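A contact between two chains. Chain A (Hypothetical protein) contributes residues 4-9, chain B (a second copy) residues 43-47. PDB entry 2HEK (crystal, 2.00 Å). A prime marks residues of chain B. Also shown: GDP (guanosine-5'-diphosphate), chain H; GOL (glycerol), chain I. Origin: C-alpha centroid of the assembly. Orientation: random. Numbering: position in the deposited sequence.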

ATOM      1  N   GLU A   4      -0.745  11.528  21.367  1.00 38.02           N
ATOM      2  CA  GLU A   4      -0.712  10.929  20.032  1.00 37.72           C
ATOM      3  C   GLU A   4      -2.137  10.704  19.545  1.00 35.86           C
ATOM      4  O   GLU A   4      -2.974  10.189  20.304  1.00 34.18           O
ATOM      5  N   PHE A   5      -2.399  11.058  18.284  1.00 32.00           N
ATOM      6  CA  PHE A   5      -3.719  10.858  17.669  1.00 31.34           C
ATOM      7  C   PHE A   5      -3.520   9.948  16.486  1.00 29.43           C
ATOM      8  O   PHE A   5      -2.677  10.242  15.641  1.00 29.96           O
ATOM      9  N   SER A   6      -4.310   8.885  16.375  1.00 28.76           N
ATOM     10  CA  SER A   6      -4.266   8.020  15.183  1.00 30.05           C
ATOM     11  C   SER A   6      -4.697   8.819  13.994  1.00 26.79           C
ATOM     12  O   SER A   6      -5.709   9.534  14.064  1.00 26.94           O
ATOM     13  N   ASP A   7      -3.965   8.660  12.896  1.00 25.83           N
ATOM     14  CA  ASP A   7      -4.329   9.313  11.629  1.00 25.85           C
ATOM     15  C   ASP A   7      -3.922   8.333  10.566  1.00 25.19           C
ATOM     16  O   ASP A   7      -2.722   8.086  10.397  1.00 24.79           O
ATOM     17  N   PRO A   8      -4.902   7.771   9.823  1.00 24.43           N
ATOM     18  CA  PRO A   8      -4.560   6.744   8.813  1.00 23.78           C
ATOM     19  C   PRO A   8      -3.636   7.273   7.714  1.00 26.59           C
ATOM     20  O   PRO A   8      -2.979   6.470   7.039  1.00 28.05           O
ATOM     21  N   LEU A   9      -3.529   8.607   7.548  1.00 21.56           N
ATOM     22  CA  LEU A   9      -2.599   9.136   6.560  1.00 28.56           C
ATOM     23  C   LEU A   9      -1.149   9.033   7.038  1.00 30.97           C
ATOM     24  O   LEU A   9      -0.246   8.906   6.233  1.00 34.31           O
TER
ATOM     25  N   VAL B  43     -11.983   9.397  19.969  1.00 24.78           N
ATOM     26  CA  VAL B  43     -10.712   8.738  20.317  1.00 24.61           C
ATOM     27  C   VAL B  43      -9.850   8.555  19.060  1.00 25.71           C
ATOM     28  O   VAL B  43      -8.645   8.826  19.084  1.00 27.75           O
ATOM     29  N   PHE B  44     -10.473   8.077  17.976  1.00 25.51           N
ATOM     30  CA  PHE B  44      -9.807   7.869  16.652  1.00 24.31           C
ATOM     31  C   PHE B  44     -10.441   8.884  15.710  1.00 24.88           C
ATOM     32  O   PHE B  44     -11.541   8.637  15.227  1.00 24.40           O
ATOM     33  N   PRO B  45      -9.817  10.071  15.534  1.00 25.78           N
ATOM     34  CA  PRO B  45     -10.566  11.165  14.903  1.00 27.25           C
ATOM     35  C   PRO B  45     -11.041  10.928  13.474  1.00 27.44           C
ATOM     36  O   PRO B  45     -12.031  11.542  13.080  1.00 26.41           O
ATOM     37  N   SER B  46     -10.359  10.057  12.721  1.00 24.36           N
ATOM     38  CA  SER B  46     -10.765   9.765  11.327  1.00 23.03           C
ATOM     39  C   SER B  46     -11.879   8.707  11.222  1.00 22.11           C
ATOM     40  O   SER B  46     -12.297   8.363  10.117  1.00 25.60           O
ATOM     41  N   ALA B  47     -12.411   8.246  12.352  1.00 23.61           N
ATOM     42  CA  ALA B  47     -13.481   7.196  12.308  1.00 24.21           C
ATOM     43  C   ALA B  47     -14.852   7.810  11.990  1.00 24.52           C
ATOM     44  O   ALA B  47     -15.767   7.776  12.810  1.00 24.78           O
TER

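A strand of chain A and a turn of chain B meet in a small contact, burying 257 Å² with both sides summed, in which proline, phenylalanine and serine side chains supply the packing while waters and a glycerol carry the polar links, no direct hydrogen bond joining the two stretches. The strand, which enters from earlier in the chain and ends at Asp7, runs past a type I turn from Phe44′ to Ala47′, closed by the backbone hydrogen bond from Ala47′ N to Phe44′ O (3.0 Å). The closest CA atoms across the stretches are those of Ser6 and Phe44′, 5.7 Å apart.

Ser6, the residue of chain A most covered by the other stretch, points toward chain B. Its m rotamer places OG 3.6 Å from CD2 of Phe44′, obliquely to that ring, while its backbone O lies 3.5 Å from Pro45′ CD. Phe44′, also m, leaves its backbone sideways, and glycerol C3 covers one face of its ring.

Pro45′ points toward the strand with a C-gamma exo ring. Its CG reaches CD1 of Phe5 at 4.0 Å, the apolar side-chain contact of the pair. Phe5 is m with chi2 near -92° and departs sideways; one face of its ring lies under O2' of the GDP, and its CE1 comes within 3.2 Å of GDP C4, so the phenyl group touches both the neighbouring chain and the nucleotide. Glu4 makes no contact with the turn, but its backbone O is 2.6 Å from GDP O2'.

Farther along, Pro8 and Ser46′ point toward each other's stretch, with Pro8 CD 3.4 Å from Ser46′ OG. Asp7, a t rotamer whose CA-to-CB bond points sideways, adds little: its OD1 is 4.3 Å from Ser46′ OG. The same OD1 accepts a hydrogen bond from Leu9 N (3.0 Å), tying down the chain where the strand gives way to loop.

Two waters bridge the gap that the turn leaves beside Ser6. Both donate to Ser6 O, at 3.0 Å from water 1 and 2.9 Å from water 2. Water 1 accepts from Ser46′ N (3.0 Å), and water 2 is hydrogen-bonded to Ser46′ OG (2.7 Å), which the m rotamer of Ser46′ brings within reach. Glycerol, probably from the crystallisation liquor, makes another bridge: Ser6 N donates to its O3 (3.0 Å), Ser6 OG pairs with its O2 (3.0 Å), and O3 in turn donates to Val43′ O (2.6 Å), though the position of that carbonyl is less certain. The Val43′ side chain itself, a t rotamer, points away.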

ATOM      1  CB  GLU A   4      -0.080   9.543  20.091  1.00 43.34           C
ATOM      2  CG  GLU A   4       1.369   9.507  20.033  1.00 49.56           C
ATOM      3  CD  GLU A   4       1.875   8.072  20.047  1.00 53.62           C
ATOM      4  OE1 GLU A   4       1.157   7.155  20.544  1.00 56.00           O
ATOM      5  OE2 GLU A   4       2.988   7.870  19.540  1.00 55.14           O
ATOM      6  CB  PHE A   5      -4.242  12.169  17.111  1.00 32.61           C
ATOM      7  CG  PHE A   5      -4.601  13.196  18.162  1.00 33.15           C
ATOM      8  CD1 PHE A   5      -5.890  13.280  18.658  1.00 34.97           C
ATOM      9  CD2 PHE A   5      -3.638  14.088  18.629  1.00 37.63           C
ATOM     10  CE1 PHE A   5      -6.238  14.253  19.605  1.00 39.92           C
ATOM     11  CE2 PHE A   5      -3.957  15.051  19.607  1.00 37.52           C
ATOM     12  CZ  PHE A   5      -5.263  15.129  20.090  1.00 37.48           C
ATOM     13  CB  SER A   6      -5.240   6.816  15.265  1.00 33.20           C
ATOM     14  OG  SER A   6      -4.831   5.921  16.265  1.00 41.59           O
ATOM     15  CB  ASP A   7      -3.568  10.651  11.453  1.00 27.59           C
ATOM     16  CG  ASP A   7      -4.038  11.453  10.213  1.00 33.43           C
ATOM     17  OD1 ASP A   7      -4.593  10.852   9.261  1.00 31.49           O
ATOM     18  OD2 ASP A   7      -3.832  12.709  10.175  1.00 32.81           O
ATOM     19  CB  PRO A   8      -5.925   6.365   8.215  1.00 22.84           C
ATOM     20  CG  PRO A   8      -6.833   7.543   8.521  1.00 26.23           C
ATOM     21  CD  PRO A   8      -6.353   8.037   9.867  1.00 23.85           C
ATOM     22  CB  LEU A   9      -2.915  10.605   6.221  1.00 26.23           C
ATOM     23  CG  LEU A   9      -3.906  10.816   5.073  1.00 31.37           C
ATOM     24  CD1 LEU A   9      -5.319  10.215   5.347  1.00 28.60           C
ATOM     25  CD2 LEU A   9      -3.932  12.283   4.895  1.00 32.59           C
TER
ATOM     26  CB  VAL B  43     -10.961   7.340  20.994  1.00 24.35           C
ATOM     27  CG1 VAL B  43      -9.634   6.606  21.265  1.00 25.34           C
ATOM     28  CG2 VAL B  43     -11.719   7.518  22.292  1.00 24.37           C
ATOM     29  CB  PHE B  44     -10.137   6.468  16.136  1.00 22.97           C
ATOM     30  CG  PHE B  44      -9.534   5.365  16.960  1.00 26.05           C
ATOM     31  CD1 PHE B  44     -10.258   4.791  18.024  1.00 27.14           C
ATOM     32  CD2 PHE B  44      -8.268   4.871  16.650  1.00 24.83           C
ATOM     33  CE1 PHE B  44      -9.679   3.770  18.815  1.00 25.34           C
ATOM     34  CE2 PHE B  44      -7.680   3.850  17.430  1.00 28.00           C
ATOM     35  CZ  PHE B  44      -8.387   3.316  18.509  1.00 27.38           C
ATOM     36  CB  PRO B  45      -9.602  12.359  14.957  1.00 27.27           C
ATOM     37  CG  PRO B  45      -8.613  12.009  16.065  1.00 28.63           C
ATOM     38  CD  PRO B  45      -8.480  10.495  16.002  1.00 24.19           C
ATOM     39  CB  SER B  46      -9.557   9.353  10.510  1.00 21.44           C
ATOM     40  OG  SER B  46      -8.695  10.473  10.339  1.00 27.29           O
ATOM     41  CB  ALA B  47     -13.523   6.363  13.620  1.00 23.19           C
TER
HETATM   42  PB  GDP H 402      -6.595   9.755  28.520  1.00115.34           P
HETATM   43  O1B GDP H 402      -6.634   8.273  28.191  1.00114.70           O
HETATM   44  O2B GDP H 402      -6.075   9.931  29.935  1.00115.53           O
HETATM   45  O3B GDP H 402      -5.647  10.462  27.567  1.00115.39           O
HETATM   46  O3A GDP H 402      -8.093  10.386  28.416  1.00112.07           O
HETATM   47  PA  GDP H 402      -8.618  11.219  27.126  1.00108.35           P
HETATM   48  O1A GDP H 402      -7.749  12.433  26.860  1.00109.05           O
HETATM   49  O2A GDP H 402     -10.065  11.641  27.256  1.00107.95           O
HETATM   50  O5' GDP H 402      -8.467  10.133  25.942  1.00103.39           O
HETATM   51  C5' GDP H 402      -8.770  10.442  24.589  1.00 95.41           C
HETATM   52  C4' GDP H 402      -7.591  10.007  23.733  1.00 88.85           C
HETATM   53  O4' GDP H 402      -8.030  10.009  22.377  1.00 85.52           O
HETATM   54  C3' GDP H 402      -6.403  10.966  23.831  1.00 86.62           C
HETATM   55  O3' GDP H 402      -5.272  10.368  24.483  1.00 85.03           O
HETATM   56  C2' GDP H 402      -6.077  11.344  22.394  1.00 84.82           C
HETATM   57  O2' GDP H 402      -4.946  10.602  21.937  1.00 85.02           O
HETATM   58  C1' GDP H 402      -7.301  10.940  21.575  1.00 72.30           C
HETATM   59  N9  GDP H 402      -8.175  12.097  21.196  1.00 71.57           N
HETATM   60  C8  GDP H 402      -8.959  12.144  20.096  1.00 67.41           C
HETATM   61  N7  GDP H 402      -9.643  13.316  19.991  1.00 75.56           N
HETATM   62  C5  GDP H 402      -9.294  14.066  21.055  1.00 74.83           C
HETATM   63  C6  GDP H 402      -9.630  15.412  21.575  1.00 74.85           C
HETATM   64  O6  GDP H 402     -10.434  16.144  20.986  1.00 81.02           O
HETATM   65  N1  GDP H 402      -9.049  15.819  22.712  1.00 82.82           N
HETATM   66  C2  GDP H 402      -8.177  15.057  23.409  1.00 81.71           C
HETATM   67  N2  GDP H 402      -7.633  15.537  24.555  1.00 79.31           N
HETATM   68  N3  GDP H 402      -7.821  13.811  23.000  1.00 70.63           N
HETATM   69  C4  GDP H 402      -8.332  13.264  21.852  1.00 81.82           C
HETATM   70  C1  GOL I 403      -5.373   6.978  20.952  1.00 52.85           C
HETATM   71  O1  GOL I 403      -5.378   5.951  21.927  1.00 55.79           O
HETATM   72  C2  GOL I 403      -5.863   6.268  19.728  1.00 49.21           C
HETATM   73  O2  GOL I 403      -4.809   5.531  19.198  1.00 50.66           O
HETATM   74  C3  GOL I 403      -6.434   7.152  18.630  1.00 46.54           C
HETATM   75  O3  GOL I 403      -6.118   8.495  18.736  1.00 39.19           O
HETATM   76  O   HOH W   1      -8.259   8.120  13.570  1.00 27.78           O
HETATM   77  O   HOH W   2      -7.162  11.439  12.348  1.00 32.14           O